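Porin protein associated with imipenem resistance (Acinetobacter baumannii, PDB 4FUV) forms an eight-stranded beta-barrel in the outer membrane and is associated with imipenem resistance, probably through a role in ornithine and imipenem transport. Local coordinates at residues Ala21-Val25 with Val164-Val168. Numbering follows the deposited sequence.
Sequences ARAEV and VFGEV. With C8E ((hydroxyethyloxy)tri(ethyloxy)octane), chain F.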
# COMPACT_ATOMS: atom_id res chain seq x y z
N ALA A 21 24.62 9.91 29.25
CA ALA A 21 24.08 8.58 29.11
C ALA A 21 22.84 8.65 28.21
O ALA A 21 22.28 9.72 27.98
CB ALA A 21 23.73 7.99 30.46
N ARG A 22 22.43 7.52 27.68
CA ARG A 22 21.23 7.52 26.88
C ARG A 22 20.43 6.26 27.12
O ARG A 22 20.98 5.23 27.49
CB ARG A 22 21.57 7.71 25.39
CG ARG A 22 22.15 6.49 24.68
CD ARG A 22 22.55 6.81 23.24
NE ARG A 22 23.20 5.67 22.59
CZ ARG A 22 24.12 5.75 21.64
NH1 ARG A 22 24.53 6.93 21.17
NH2 ARG A 22 24.63 4.63 21.13
N ALA A 23 19.12 6.38 26.93
CA ALA A 23 18.22 5.24 26.96
C ALA A 23 17.71 5.04 25.55
O ALA A 23 17.42 6.01 24.85
CB ALA A 23 17.05 5.51 27.91
N GLU A 24 17.58 3.78 25.13
CA GLU A 24 17.22 3.50 23.76
C GLU A 24 16.40 2.23 23.63
O GLU A 24 16.47 1.32 24.47
CB GLU A 24 18.48 3.41 22.89
CG GLU A 24 19.39 2.20 23.19
CD GLU A 24 20.87 2.48 22.91
OE1 GLU A 24 21.28 3.66 22.95
OE2 GLU A 24 21.62 1.52 22.63
N VAL A 25 15.61 2.19 22.57
CA VAL A 25 14.80 1.04 22.21
C VAL A 25 14.95 0.85 20.70
O VAL A 25 14.89 1.81 19.92
CB VAL A 25 13.32 1.25 22.61
CG1 VAL A 25 12.76 2.56 22.03
CG2 VAL A 25 12.47 0.07 22.19
N VAL A 164 17.07 13.95 21.77
CA VAL A 164 16.55 12.69 21.26
C VAL A 164 17.39 12.24 20.07
O VAL A 164 18.09 13.04 19.45
CB VAL A 164 15.09 12.84 20.88
CG1 VAL A 164 14.26 13.20 22.12
CG2 VAL A 164 14.94 13.92 19.81
N PHE A 165 17.34 10.95 19.76
CA PHE A 165 18.11 10.47 18.62
C PHE A 165 17.47 9.30 17.90
O PHE A 165 16.56 8.65 18.42
CB PHE A 165 19.54 10.10 19.04
CG PHE A 165 19.67 8.73 19.63
CD1 PHE A 165 19.39 8.51 20.98
CD2 PHE A 165 20.08 7.67 18.84
CE1 PHE A 165 19.52 7.23 21.52
CE2 PHE A 165 20.21 6.40 19.37
CZ PHE A 165 19.93 6.17 20.72
N GLY A 166 17.93 9.05 16.67
CA GLY A 166 17.64 7.82 15.97
C GLY A 166 18.96 7.35 15.39
O GLY A 166 19.84 8.16 15.14
N GLU A 167 19.10 6.04 15.19
CA GLU A 167 20.32 5.51 14.60
C GLU A 167 20.00 4.30 13.75
O GLU A 167 19.20 3.43 14.14
CB GLU A 167 21.33 5.11 15.69
CG GLU A 167 22.72 4.74 15.15
CD GLU A 167 23.71 4.35 16.25
OE1 GLU A 167 23.94 5.16 17.18
OE2 GLU A 167 24.27 3.23 16.19
N VAL A 168 20.62 4.24 12.58
CA VAL A 168 20.46 3.08 11.71
C VAL A 168 21.84 2.61 11.27
O VAL A 168 22.71 3.41 10.93
CB VAL A 168 19.55 3.37 10.48
CG1 VAL A 168 18.20 3.92 10.93
CG2 VAL A 168 20.21 4.34 9.52
C4 C8E F . 12.32 10.59 19.05
C5 C8E F . 12.92 9.46 19.88
C6 C8E F . 12.52 9.58 21.35
C7 C8E F . 12.29 8.21 21.97
O9 C8E F . 13.79 4.98 25.32
C10 C8E F . 13.22 4.46 26.50
C11 C8E F . 13.50 2.96 26.59
O12 C8E F . 14.54 2.67 27.51
C13 C8E F . 14.39 1.40 28.10
C14 C8E F . 15.09 1.36 29.45
C16 C8E F . 17.09 -1.68 30.08
C17 C8E F . 18.41 -2.43 30.03
O18 C8E F . 18.26 -3.69 30.66
C19 C8E F . 17.34 -4.52 30.00
C20 C8E F . 17.41 -5.92 30.58
O21 C8E F . 16.10 -6.34 30.92
O HOH W 1 26.42 4.71 18.76
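R22 meets the ring of F165 with its aliphatic shank: CD of R22 lies 3.5 Å from CE1 of F165, and the two side chains cross at about a right angle. Farther out, CE2 of F165 lies over one face of the R22 guanidinium, with the two planes 32° apart. E24 reaches the same ring at its edge, OE1 of E24 standing 3.6 Å from CZ of F165. That oxygen also receives NE of R22 at 2.8 Å, a salt bridge within strand 20-26 with an N-H...O angle of 138°. The R22 chain, extended from CG to NE, carries CD and NE along the ring and leaves the guanidinium near E167. Its NH2 remains 4.0 Å from OE1 of E167, which lies well out of the guanidinium plane; a water in that plane bridges them, accepting from NH2 and donating to OE1, each leg 3.0 Å. Further partners hold the buried charges: E80 and Y76 for R22, K218, Y76 and N49 for E24, Y96 and Y149 for E167. Segments 21-25 and 164-168 belong to strands that each pair with strand 213-224 between them. Such an inward-facing network, with detergent outside, is typical of the polar interior of small outer-membrane beta-barrels.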